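Local coordinates for protein cytidylyltransferase (Leptospira borgpetersenii serovar Hardjo-bovis, PDB 6OEW) that probably transfers a cytidylyl group from CTP to a sugar-type acceptor, as a metal-dependent nucleotidyltransferase with a GT-A-like fold, at residues Val103-Asp108 against Met146-Phe151. Residues are numbered along the deposited sequence; the frame is centred on the assembly and turned at random.
Sequences VRLTGD and MDIEIF. With MG (magnesium ion), chain C.
Arg104 and Glu149 form an antiparallel hydrogen-bonded pair at the heart of the mixed sheet of a GT-A-like, Rossmann-type nucleotidyltransferase fold, where strand 149-152 runs against strand 101-106. The pair illustrates how one backbone register can also set up a salt bridge. Arg104 N gives a bond of 2.8 Å to Glu149 O, while the return bond from Glu149 N to Arg104 O is weak at 3.4 Å. On the face that carries Arg104 and Glu149 the two side chains lie side by side and point the same way. Arg104 starts with CG anti to the backbone N (chi1 -179°) and runs extended to NE; Glu149 follows alongside, and NH1 reaches OE1 at 2.9 Å. The guanidinium and carboxylate planes differ by only 13°, yet OE1, met on its syn side, sits tilted from the guanidinium plane, and the N-H...O angle is a bent 136°. NH2 of Arg104 turns to Gln16 on the neighbouring strand. The ring of Phe151 brings CE2 to 3.9 Å from Arg104 CB, adding an apolar neighbour at the base of the arginine.

The other face is apolar: Val103 CG2 meets Ile150 CG1, and Ile148 lies beside both Val103 and Leu105, its CG1 3.9 Å from Leu105 CD2. Helix 114-126 covers Val103 and Ile150 here. Beyond the paired residues the chains part, and a water accepts from Thr106 N and donates to Asp147 O. Just past the end of strand 101-106, in the loop that follows, Asp108 OD2 binds the magnesium ion, which also holds three waters. Another water donates to both Arg104 O and Glu149 OE1, at 2.8 Å each, tying the carboxylate back to the backbone of its partner strand.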
ATOM      1  N   VAL A 103      -0.036  -3.000  -8.932  1.00 28.05           N
ATOM      2  CA  VAL A 103      -0.013  -1.903  -7.969  1.00 26.31           C
ATOM      3  C   VAL A 103       0.219  -2.536  -6.600  1.00 31.23           C
ATOM      4  O   VAL A 103      -0.652  -3.229  -6.059  1.00 28.97           O
ATOM      5  CB  VAL A 103      -1.293  -1.064  -7.999  1.00 27.72           C
ATOM      6  CG1 VAL A 103      -1.183   0.083  -6.980  1.00 32.10           C
ATOM      7  CG2 VAL A 103      -1.550  -0.530  -9.406  1.00 28.39           C
ATOM      8  N   ARG A 104       1.414  -2.343  -6.064  1.00 24.98           N
ATOM      9  CA  ARG A 104       1.787  -2.958  -4.794  1.00 28.78           C
ATOM     10  C   ARG A 104       1.462  -2.013  -3.645  1.00 29.82           C
ATOM     11  O   ARG A 104       1.989  -0.898  -3.595  1.00 29.60           O
ATOM     12  CB  ARG A 104       3.268  -3.305  -4.761  1.00 27.21           C
ATOM     13  CG  ARG A 104       3.573  -3.971  -3.410  1.00 32.66           C
ATOM     14  CD  ARG A 104       4.977  -3.818  -3.009  1.00 35.19           C
ATOM     15  NE  ARG A 104       5.310  -4.532  -1.762  1.00 28.42           N
ATOM     16  CZ  ARG A 104       6.473  -4.338  -1.160  1.00 36.02           C
ATOM     17  NH1 ARG A 104       7.305  -3.450  -1.692  1.00 42.09           N
ATOM     18  NH2 ARG A 104       6.804  -5.017  -0.060  1.00 29.81           N
ATOM     19  N   LEU A 105       0.594  -2.463  -2.730  1.00 27.99           N
ATOM     20  CA  LEU A 105       0.264  -1.757  -1.506  1.00 26.73           C
ATOM     21  C   LEU A 105       0.464  -2.708  -0.341  1.00 26.51           C
ATOM     22  O   LEU A 105       0.444  -3.930  -0.508  1.00 26.98           O
ATOM     23  CB  LEU A 105      -1.187  -1.267  -1.454  1.00 24.99           C
ATOM     24  CG  LEU A 105      -1.691  -0.442  -2.637  1.00 25.96           C
ATOM     25  CD1 LEU A 105      -3.183  -0.132  -2.426  1.00 27.93           C
ATOM     26  CD2 LEU A 105      -0.881   0.834  -2.781  1.00 30.37           C
ATOM     27  N   THR A 106       0.601  -2.129   0.849  1.00 23.74           N
ATOM     28  CA  THR A 106       0.738  -2.924   2.064  1.00 23.88           C
ATOM     29  C   THR A 106      -0.344  -2.502   3.049  1.00 26.47           C
ATOM     30  O   THR A 106      -0.769  -1.336   3.078  1.00 29.80           O
ATOM     31  CB  THR A 106       2.115  -2.752   2.710  1.00 36.44           C
ATOM     32  OG1 THR A 106       2.238  -1.423   3.237  1.00 52.03           O
ATOM     33  CG2 THR A 106       3.232  -3.011   1.698  1.00 27.61           C
ATOM     34  N   GLY A 107      -0.773  -3.459   3.861  1.00 34.36           N
ATOM     35  CA  GLY A 107      -1.882  -3.242   4.771  1.00 36.37           C
ATOM     36  C   GLY A 107      -1.600  -2.344   5.963  1.00 31.72           C
ATOM     37  O   GLY A 107      -2.437  -2.229   6.867  1.00 33.11           O
ATOM     38  N   ASP A 108      -0.433  -1.716   6.028  1.00 29.32           N
ATOM     39  CA  ASP A 108      -0.249  -0.717   7.074  1.00 36.85           C
ATOM     40  C   ASP A 108      -0.492   0.701   6.565  1.00 34.37           C
ATOM     41  O   ASP A 108      -0.065   1.669   7.206  1.00 33.44           O
ATOM     42  CB  ASP A 108       1.133  -0.830   7.690  1.00 43.83           C
ATOM     43  CG  ASP A 108       2.205  -0.844   6.662  1.00 41.12           C
ATOM     44  OD1 ASP A 108       1.944  -0.367   5.516  1.00 41.15           O
ATOM     45  OD2 ASP A 108       3.289  -1.375   6.992  1.00 51.98           O
ATOM     46  N   MET A 146       1.140   6.722   2.439  1.00 40.40           N
ATOM     47  CA  MET A 146       0.580   6.851   1.103  1.00 36.61           C
ATOM     48  C   MET A 146       1.354   6.036   0.073  1.00 33.52           C
ATOM     49  O   MET A 146       1.199   6.285  -1.126  1.00 33.90           O
ATOM     50  CB  MET A 146       0.559   8.317   0.638  1.00 45.22           C
ATOM     51  CG  MET A 146      -0.501   9.205   1.227  1.00 53.14           C
ATOM     52  SD  MET A 146      -2.174   8.558   1.150  1.00 48.04           S
ATOM     53  CE  MET A 146      -2.395   8.272   2.905  1.00 43.74           C
ATOM     54  N   ASP A 147       2.178   5.079   0.514  1.00 35.47           N
ATOM     55  CA  ASP A 147       3.170   4.457  -0.364  1.00 29.56           C
ATOM     56  C   ASP A 147       2.499   3.655  -1.468  1.00 33.27           C
ATOM     57  O   ASP A 147       1.628   2.814  -1.212  1.00 28.87           O
ATOM     58  CB  ASP A 147       4.097   3.520   0.418  1.00 34.79           C
ATOM     59  CG  ASP A 147       4.836   4.200   1.565  1.00 40.31           C
ATOM     60  OD1 ASP A 147       4.550   5.363   1.915  1.00 34.84           O
ATOM     61  OD2 ASP A 147       5.714   3.523   2.134  1.00 41.97           O
ATOM     62  N   ILE A 148       2.931   3.906  -2.701  1.00 31.38           N
ATOM     63  CA  ILE A 148       2.418   3.219  -3.877  1.00 33.25           C
ATOM     64  C   ILE A 148       3.605   2.893  -4.757  1.00 31.79           C
ATOM     65  O   ILE A 148       4.433   3.768  -5.037  1.00 28.51           O
ATOM     66  CB  ILE A 148       1.401   4.095  -4.639  1.00 33.48           C
ATOM     67  CG1 ILE A 148       0.189   4.414  -3.745  1.00 31.92           C
ATOM     68  CG2 ILE A 148       0.989   3.403  -5.939  1.00 31.27           C
ATOM     69  CD1 ILE A 148      -0.690   5.646  -4.233  1.00 28.44           C
ATOM     70  N   GLU A 149       3.698   1.642  -5.178  1.00 28.18           N
ATOM     71  CA  GLU A 149       4.671   1.194  -6.158  1.00 29.44           C
ATOM     72  C   GLU A 149       3.912   0.487  -7.261  1.00 28.68           C
ATOM     73  O   GLU A 149       2.952  -0.240  -6.990  1.00 35.24           O
ATOM     74  CB  GLU A 149       5.726   0.243  -5.523  1.00 29.24           C
ATOM     75  CG  GLU A 149       6.484   0.931  -4.413  1.00 33.10           C
ATOM     76  CD  GLU A 149       7.051  -0.036  -3.382  1.00 36.75           C
ATOM     77  OE1 GLU A 149       6.335  -0.985  -2.987  1.00 37.65           O
ATOM     78  OE2 GLU A 149       8.211   0.180  -2.976  1.00 38.54           O
ATOM     79  N   ILE A 150       4.302   0.749  -8.502  1.00 27.59           N
ATOM     80  CA  ILE A 150       3.677   0.152  -9.676  1.00 26.78           C
ATOM     81  C   ILE A 150       4.770  -0.433 -10.547  1.00 27.82           C
ATOM     82  O   ILE A 150       5.725   0.268 -10.896  1.00 33.14           O
ATOM     83  CB  ILE A 150       2.859   1.191 -10.468  1.00 26.20           C
ATOM     84  CG1 ILE A 150       1.886   1.908  -9.509  1.00 34.69           C
ATOM     85  CG2 ILE A 150       2.121   0.489 -11.577  1.00 28.23           C
ATOM     86  CD1 ILE A 150       1.095   3.074 -10.191  1.00 29.65           C
ATOM     87  N   PHE A 151       4.625  -1.701 -10.926  1.00 33.37           N
ATOM     88  CA  PHE A 151       5.609  -2.281 -11.822  1.00 35.36           C
ATOM     89  C   PHE A 151       4.978  -3.376 -12.665  1.00 35.11           C
ATOM     90  O   PHE A 151       3.913  -3.910 -12.337  1.00 34.55           O
ATOM     91  CB  PHE A 151       6.819  -2.812 -11.051  1.00 30.66           C
ATOM     92  CG  PHE A 151       6.455  -3.570  -9.801  1.00 37.13           C
ATOM     93  CD1 PHE A 151       6.136  -4.917  -9.865  1.00 35.95           C
ATOM     94  CD2 PHE A 151       6.432  -2.934  -8.571  1.00 35.92           C
ATOM     95  CE1 PHE A 151       5.802  -5.629  -8.703  1.00 33.90           C
ATOM     96  CE2 PHE A 151       6.094  -3.623  -7.421  1.00 33.76           C
ATOM     97  CZ  PHE A 151       5.777  -4.967  -7.475  1.00 32.77           C
TER
HETATM   98 MG    MG C 301       5.139  -1.070   6.591  1.00 59.90          MG
HETATM   99  O   HOH W   1       3.990  -0.043  -1.847  1.00 36.03           O
HETATM  100  O   HOH W   2       1.090   0.936   0.604  1.00 32.20           O
HETATM  101  O   HOH W   3       5.035   0.944   7.888  1.00 43.07           O
HETATM  102  O   HOH W   4       5.224  -2.143   8.811  1.00 43.79           O
HETATM  103  O   HOH W   5       7.396  -0.417   6.064  1.00 57.28           O